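Local coordinates for NADB-Rossmann Superfamily protein (Streptococcus agalactiae, PDB 3LEC) that probably methylates N1 of adenine 22 in tRNA, as a Rossmann-fold methyltransferase of the TrmK family, and binds a zinc ion, at residues A23-V28 and D89-T95; L132-L136 and E157-V161. All blocks are in the same frame, centred on the assembly; numbering follows the deposited sequence.

Contact 1 of 2, residues A23-V28 and D89-T95; sequences ARLLDV and DNIDTIT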
loop_
_atom_site.group_PDB
_atom_site.type_symbol
_atom_site.label_atom_id
_atom_site.label_comp_id
_atom_site.label_asym_id
_atom_site.label_seq_id
_atom_site.Cartn_x
_atom_site.Cartn_y
_atom_site.Cartn_z
ATOM N N ALA A 23 -8.780 -13.509 -8.413
ATOM C CA ALA A 23 -8.833 -13.164 -6.981
ATOM C C ALA A 23 -10.238 -12.809 -6.517
ATOM O O ALA A 23 -11.078 -12.338 -7.296
ATOM C CB ALA A 23 -7.859 -12.005 -6.632
ATOM N N ARG A 24 -10.479 -13.057 -5.240
ATOM C CA ARG A 24 -11.652 -12.574 -4.540
ATOM C C ARG A 24 -11.048 -11.579 -3.565
ATOM O O ARG A 24 -10.283 -11.950 -2.691
ATOM C CB ARG A 24 -12.350 -13.726 -3.841
ATOM C CG ARG A 24 -12.804 -14.805 -4.793
ATOM C CD ARG A 24 -13.523 -15.955 -4.066
ATOM N NE ARG A 24 -14.687 -15.490 -3.286
ATOM C CZ ARG A 24 -15.917 -15.305 -3.761
ATOM N NH1 ARG A 24 -16.205 -15.565 -5.029
ATOM N NH2 ARG A 24 -16.875 -14.870 -2.946
ATOM N N LEU A 25 -11.366 -10.307 -3.773
ATOM C CA LEU A 25 -10.582 -9.185 -3.258
ATOM C C LEU A 25 -11.386 -8.366 -2.277
ATOM O O LEU A 25 -12.562 -8.118 -2.522
ATOM C CB LEU A 25 -10.210 -8.274 -4.434
ATOM C CG LEU A 25 -9.604 -6.893 -4.148
ATOM C CD1 LEU A 25 -8.191 -7.032 -3.669
ATOM C CD2 LEU A 25 -9.657 -6.017 -5.393
ATOM N N LEU A 26 -10.749 -7.954 -1.183
ATOM C CA LEU A 26 -11.243 -6.836 -0.371
ATOM C C LEU A 26 -10.343 -5.610 -0.546
ATOM O O LEU A 26 -9.122 -5.675 -0.312
ATOM C CB LEU A 26 -11.347 -7.229 1.106
ATOM C CG LEU A 26 -11.475 -6.099 2.140
ATOM C CD1 LEU A 26 -12.879 -5.436 2.183
ATOM C CD2 LEU A 26 -11.059 -6.556 3.512
ATOM N N ASP A 27 -10.971 -4.494 -0.927
ATOM C CA ASP A 27 -10.289 -3.191 -1.041
ATOM C C ASP A 27 -10.706 -2.363 0.154
ATOM O O ASP A 27 -11.850 -1.912 0.233
ATOM C CB ASP A 27 -10.706 -2.478 -2.337
ATOM C CG ASP A 27 -9.758 -1.330 -2.731
ATOM O OD1 ASP A 27 -8.660 -1.220 -2.143
ATOM O OD2 ASP A 27 -10.116 -0.534 -3.639
ATOM N N VAL A 28 -9.777 -2.176 1.087
ATOM C CA VAL A 28 -10.075 -1.500 2.346
ATOM C C VAL A 28 -9.982 0.003 2.164
ATOM O O VAL A 28 -8.927 0.515 1.777
ATOM C CB VAL A 28 -9.093 -1.907 3.437
ATOM C CG1 VAL A 28 -9.511 -1.269 4.769
ATOM C CG2 VAL A 28 -9.052 -3.402 3.549
ATOM N N ASP A 89 -17.086 -15.103 2.645
ATOM C CA ASP A 89 -16.736 -14.308 1.477
ATOM C C ASP A 89 -15.603 -14.935 0.682
ATOM O O ASP A 89 -15.439 -14.648 -0.512
ATOM C CB ASP A 89 -16.345 -12.896 1.921
ATOM C CG ASP A 89 -17.537 -12.063 2.326
ATOM O OD1 ASP A 89 -18.589 -12.150 1.649
ATOM O OD2 ASP A 89 -17.413 -11.302 3.310
ATOM N N ASN A 90 -14.839 -15.801 1.343
ATOM C CA ASN A 90 -13.723 -16.514 0.725
ATOM C C ASN A 90 -12.729 -15.566 0.041
ATOM O O ASN A 90 -12.374 -15.777 -1.113
ATOM C CB ASN A 90 -14.247 -17.557 -0.285
ATOM C CG ASN A 90 -13.168 -18.532 -0.736
ATOM O OD1 ASN A 90 -12.141 -18.689 -0.068
ATOM N ND2 ASN A 90 -13.398 -19.196 -1.871
ATOM N N ILE A 91 -12.327 -14.512 0.754
ATOM C CA ILE A 91 -11.362 -13.526 0.247
ATOM C C ILE A 91 -9.955 -14.100 0.315
ATOM O O ILE A 91 -9.575 -14.668 1.325
ATOM C CB ILE A 91 -11.422 -12.221 1.076
ATOM C CG1 ILE A 91 -12.827 -11.603 0.981
ATOM C CG2 ILE A 91 -10.344 -11.232 0.643
ATOM C CD1 ILE A 91 -13.298 -11.221 -0.450
ATOM N N ASP A 92 -9.209 -13.959 -0.773
ATOM C CA ASP A 92 -7.834 -14.425 -0.816
ATOM C C ASP A 92 -6.866 -13.259 -0.988
ATOM O O ASP A 92 -5.664 -13.440 -0.831
ATOM C CB ASP A 92 -7.648 -15.457 -1.930
ATOM C CG ASP A 92 -8.184 -14.977 -3.274
ATOM O OD1 ASP A 92 -9.121 -15.610 -3.786
ATOM O OD2 ASP A 92 -7.677 -13.984 -3.823
ATOM N N THR A 93 -7.384 -12.072 -1.313
ATOM C CA THR A 93 -6.520 -10.901 -1.542
ATOM C C THR A 93 -7.090 -9.627 -0.907
ATOM O O THR A 93 -8.282 -9.350 -1.023
ATOM C CB THR A 93 -6.320 -10.610 -3.049
ATOM O OG1 THR A 93 -5.907 -11.793 -3.742
ATOM C CG2 THR A 93 -5.280 -9.520 -3.266
ATOM N N ILE A 94 -6.219 -8.832 -0.297
ATOM C CA ILE A 94 -6.595 -7.558 0.329
ATOM C C ILE A 94 -5.711 -6.453 -0.251
ATOM O O ILE A 94 -4.495 -6.619 -0.370
ATOM C CB ILE A 94 -6.473 -7.629 1.855
ATOM C CG1 ILE A 94 -7.474 -8.667 2.420
ATOM C CG2 ILE A 94 -6.695 -6.245 2.515
ATOM C CD1 ILE A 94 -7.375 -8.851 3.950
ATOM N N THR A 95 -6.330 -5.352 -0.660
ATOM C CA THR A 95 -5.583 -4.158 -1.056
ATOM C C THR A 95 -5.874 -3.033 -0.051
ATOM O O THR A 95 -7.009 -2.867 0.402
ATOM C CB THR A 95 -5.923 -3.703 -2.491
ATOM O OG1 THR A 95 -7.345 -3.611 -2.655
ATOM C CG2 THR A 95 -5.361 -4.685 -3.545
#
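L25, L26 and D27 pair with T93, I94 and T95 as parallel strands, 4.7 Å apart at the closest point of their axes. L26 N bonds to T93 O, T95 N to L26 O and V28 N to T95 O. At the start of the pairing R24 O takes two donors, D92 N and T93 N. The carboxylate of D92 turns back to meet R24 N, with D92 OD1 at 3.2 Å. The D92 CG sits between its own backbone N and carbonyl carbon (chi1 51°), which turns the carboxylate to R24 N; the second bond, to OD2, is weak. T93 OG1 donates to the anti lone pair of D92 OD2 and steadies the group. The R24 chain bends at chi3 (57°) and grips D89 O side-on. R24 NE lies 3.0 Å and R24 NH2 2.8 Å from D89 O, which is in the guanidinium plane. Further along, T95 OG1 donates to D27 OD1 at 2.8 Å, from above the carboxylate plane. S30 OG holds D27 OD2. L25 CD1 rests 3.7 Å from T95 CG2. On the other face V28 CG2 touches I94 CG2. With strand 45-52 on the other edge of 23-28, this gives the central strand order of a Rossmann-like methyltransferase sheet.

Contact 2 of 2, residues L132-L136 and E157-V161; sequences LRKWL and EILVV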
loop_
_atom_site.group_PDB
_atom_site.type_symbol
_atom_site.label_atom_id
_atom_site.label_comp_id
_atom_site.label_asym_id
_atom_site.label_seq_id
_atom_site.Cartn_x
_atom_site.Cartn_y
_atom_site.Cartn_z
ATOM N N LEU A 132 5.686 0.312 8.074
ATOM C CA LEU A 132 4.874 -0.778 7.537
ATOM C C LEU A 132 5.767 -2.015 7.313
ATOM O O LEU A 132 5.399 -3.117 7.686
ATOM C CB LEU A 132 4.163 -0.364 6.252
ATOM C CG LEU A 132 3.341 -1.423 5.499
ATOM C CD1 LEU A 132 2.252 -2.046 6.380
ATOM C CD2 LEU A 132 2.745 -0.850 4.223
ATOM N N ARG A 133 6.932 -1.822 6.701
ATOM C CA ARG A 133 7.879 -2.924 6.560
ATOM C C ARG A 133 8.225 -3.560 7.923
ATOM O O ARG A 133 8.327 -4.786 8.023
ATOM C CB ARG A 133 9.154 -2.493 5.816
ATOM C CG ARG A 133 8.898 -2.228 4.335
ATOM C CD ARG A 133 10.190 -2.218 3.495
ATOM N NE ARG A 133 9.872 -1.692 2.172
ATOM C CZ ARG A 133 9.867 -0.389 1.855
ATOM N NH1 ARG A 133 10.220 0.534 2.748
ATOM N NH2 ARG A 133 9.523 -0.021 0.637
ATOM N N LYS A 134 8.387 -2.740 8.960
ATOM C CA LYS A 134 8.749 -3.267 10.280
ATOM C C LYS A 134 7.652 -4.149 10.832
ATOM O O LYS A 134 7.926 -5.196 11.415
ATOM C CB LYS A 134 9.025 -2.155 11.283
ATOM C CG LYS A 134 10.342 -1.428 11.096
ATOM C CD LYS A 134 10.387 -0.206 12.017
ATOM C CE LYS A 134 11.776 0.414 12.069
ATOM N NZ LYS A 134 11.855 1.475 13.125
ATOM N N TRP A 135 6.416 -3.731 10.613
ATOM C CA TRP A 135 5.275 -4.482 11.086
ATOM C C TRP A 135 5.155 -5.789 10.317
ATOM O O TRP A 135 4.902 -6.817 10.921
ATOM C CB TRP A 135 3.985 -3.686 10.981
ATOM C CG TRP A 135 2.834 -4.468 11.569
ATOM C CD1 TRP A 135 2.370 -4.393 12.849
ATOM C CD2 TRP A 135 2.036 -5.459 10.902
ATOM N NE1 TRP A 135 1.331 -5.283 13.019
ATOM C CE2 TRP A 135 1.103 -5.942 11.838
ATOM C CE3 TRP A 135 2.001 -5.963 9.591
ATOM C CZ2 TRP A 135 0.136 -6.918 11.515
ATOM C CZ3 TRP A 135 1.053 -6.960 9.279
ATOM C CH2 TRP A 135 0.132 -7.422 10.250
ATOM N N LEU A 136 5.339 -5.740 8.999
ATOM C CA LEU A 136 5.270 -6.940 8.181
ATOM C C LEU A 136 6.311 -7.963 8.639
ATOM O O LEU A 136 5.991 -9.153 8.858
ATOM C CB LEU A 136 5.423 -6.592 6.703
ATOM C CG LEU A 136 4.251 -5.801 6.101
ATOM C CD1 LEU A 136 4.693 -5.134 4.783
ATOM C CD2 LEU A 136 3.052 -6.727 5.893
ATOM N N GLU A 157 5.162 4.198 -3.529
ATOM C CA GLU A 157 5.656 2.837 -3.374
ATOM C C GLU A 157 4.507 1.865 -3.259
ATOM O O GLU A 157 3.508 2.166 -2.606
ATOM C CB GLU A 157 6.522 2.719 -2.131
ATOM C CG GLU A 157 7.777 3.603 -2.176
ATOM C CD GLU A 157 8.807 3.306 -1.106
ATOM O OE1 GLU A 157 8.698 2.303 -0.370
ATOM O OE2 GLU A 157 9.754 4.110 -0.996
ATOM N N ILE A 158 4.659 0.697 -3.891
ATOM C CA ILE A 158 3.708 -0.407 -3.745
ATOM C C ILE A 158 4.459 -1.631 -3.193
ATOM O O ILE A 158 5.505 -1.996 -3.725
ATOM C CB ILE A 158 3.036 -0.756 -5.091
ATOM C CG1 ILE A 158 2.122 0.389 -5.555
ATOM C CG2 ILE A 158 2.309 -2.143 -5.045
ATOM C CD1 ILE A 158 1.756 0.301 -7.057
ATOM N N LEU A 159 3.915 -2.246 -2.145
ATOM C CA LEU A 159 4.459 -3.482 -1.576
ATOM C C LEU A 159 3.530 -4.656 -1.817
ATOM O O LEU A 159 2.362 -4.582 -1.487
ATOM C CB LEU A 159 4.652 -3.332 -0.065
ATOM C CG LEU A 159 5.540 -2.230 0.511
ATOM C CD1 LEU A 159 5.688 -2.404 2.000
ATOM C CD2 LEU A 159 6.877 -2.227 -0.159
ATOM N N VAL A 160 4.065 -5.756 -2.357
ATOM C CA VAL A 160 3.266 -6.975 -2.596
ATOM C C VAL A 160 3.703 -7.976 -1.554
ATOM O O VAL A 160 4.910 -8.190 -1.371
ATOM C CB VAL A 160 3.508 -7.551 -3.997
ATOM C CG1 VAL A 160 2.590 -8.765 -4.236
ATOM C CG2 VAL A 160 3.259 -6.483 -5.053
ATOM N N VAL A 161 2.731 -8.563 -0.850
ATOM C CA VAL A 161 3.015 -9.282 0.382
ATOM C C VAL A 161 2.303 -10.629 0.382
ATOM O O VAL A 161 1.175 -10.756 -0.090
ATOM C CB VAL A 161 2.528 -8.462 1.639
ATOM C CG1 VAL A 161 2.734 -9.235 2.916
ATOM C CG2 VAL A 161 3.249 -7.116 1.744
HETATM O O HOH W 1 10.636 3.342 1.693
#
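L132, R133 and L136 of helix 129-138 meet E157, L159 and V161 of strand 155-163. The helix lies over the sheet of the Rossmann-like fold, and the two short segments run nearly parallel, 6° apart, with axes 11.5 Å from each other. The R133 side chain spans the gap at the E157 end. From CB it leaves with CG anti to the carbonyl carbon (chi1 -70°) and stays extended to NE. R133 CG passes L159 CD1 at 4.0 Å. R133 NE comes near L159 CD2, at 3.8 Å. R133 NH2 reaches E157 OE1 at 2.7 Å in a salt bridge. OE1 lies near the guanidinium plane, and NH2 meets it nearly along its C-O axis. The guanidinium and carboxylate planes are turned 42° apart. R133 NH1 donates to a water, 3.0 Å away, which in turn bonds to E157 OE2. Around this pair, R133 NE forms a salt bridge with E146 of strand 141-150, R133 NH1 also bonds to L173 O, and K190 forms a salt bridge with E157 OE2. Acidic and basic groups thus alternate here, which probably favours the charged forms of this buried pair.

Toward V161 the contact is apolar. L159 slides past L132 in the opposite direction, and L159 CD1 sits 4.0 Å from L132 CD2. L159 CD1 also touches L136 CD1. F141 of strand 141-150 lies against both L136 and V161. Those last two side chains reach toward each other tip to tip. L136 CD1 meets V161 CG2, and L136 CD2 lies 3.9 Å from V161 CG1.

In the fold
Contact 1 and contact 2 belong to the same seven-stranded mixed sheet. Their centres are about 17 Å apart, and their nearest atoms are about 7 Å apart without touching. Both segments of contact 1 precede both of contact 2 in the sequence. Contact 1 joins two neighbouring parallel strands inside the sheet, 23-28 and 93-99. Strand 120-125 lies between 93-99 and the antiparallel strand 155-163. Contact 2 lays helix 129-138 on that antiparallel strand. One contact therefore builds the sheet itself and the other covers part of it. The zinc ion, held by D140 and H165, is on the contact 2 side, about 12 Å from the L136 side chain.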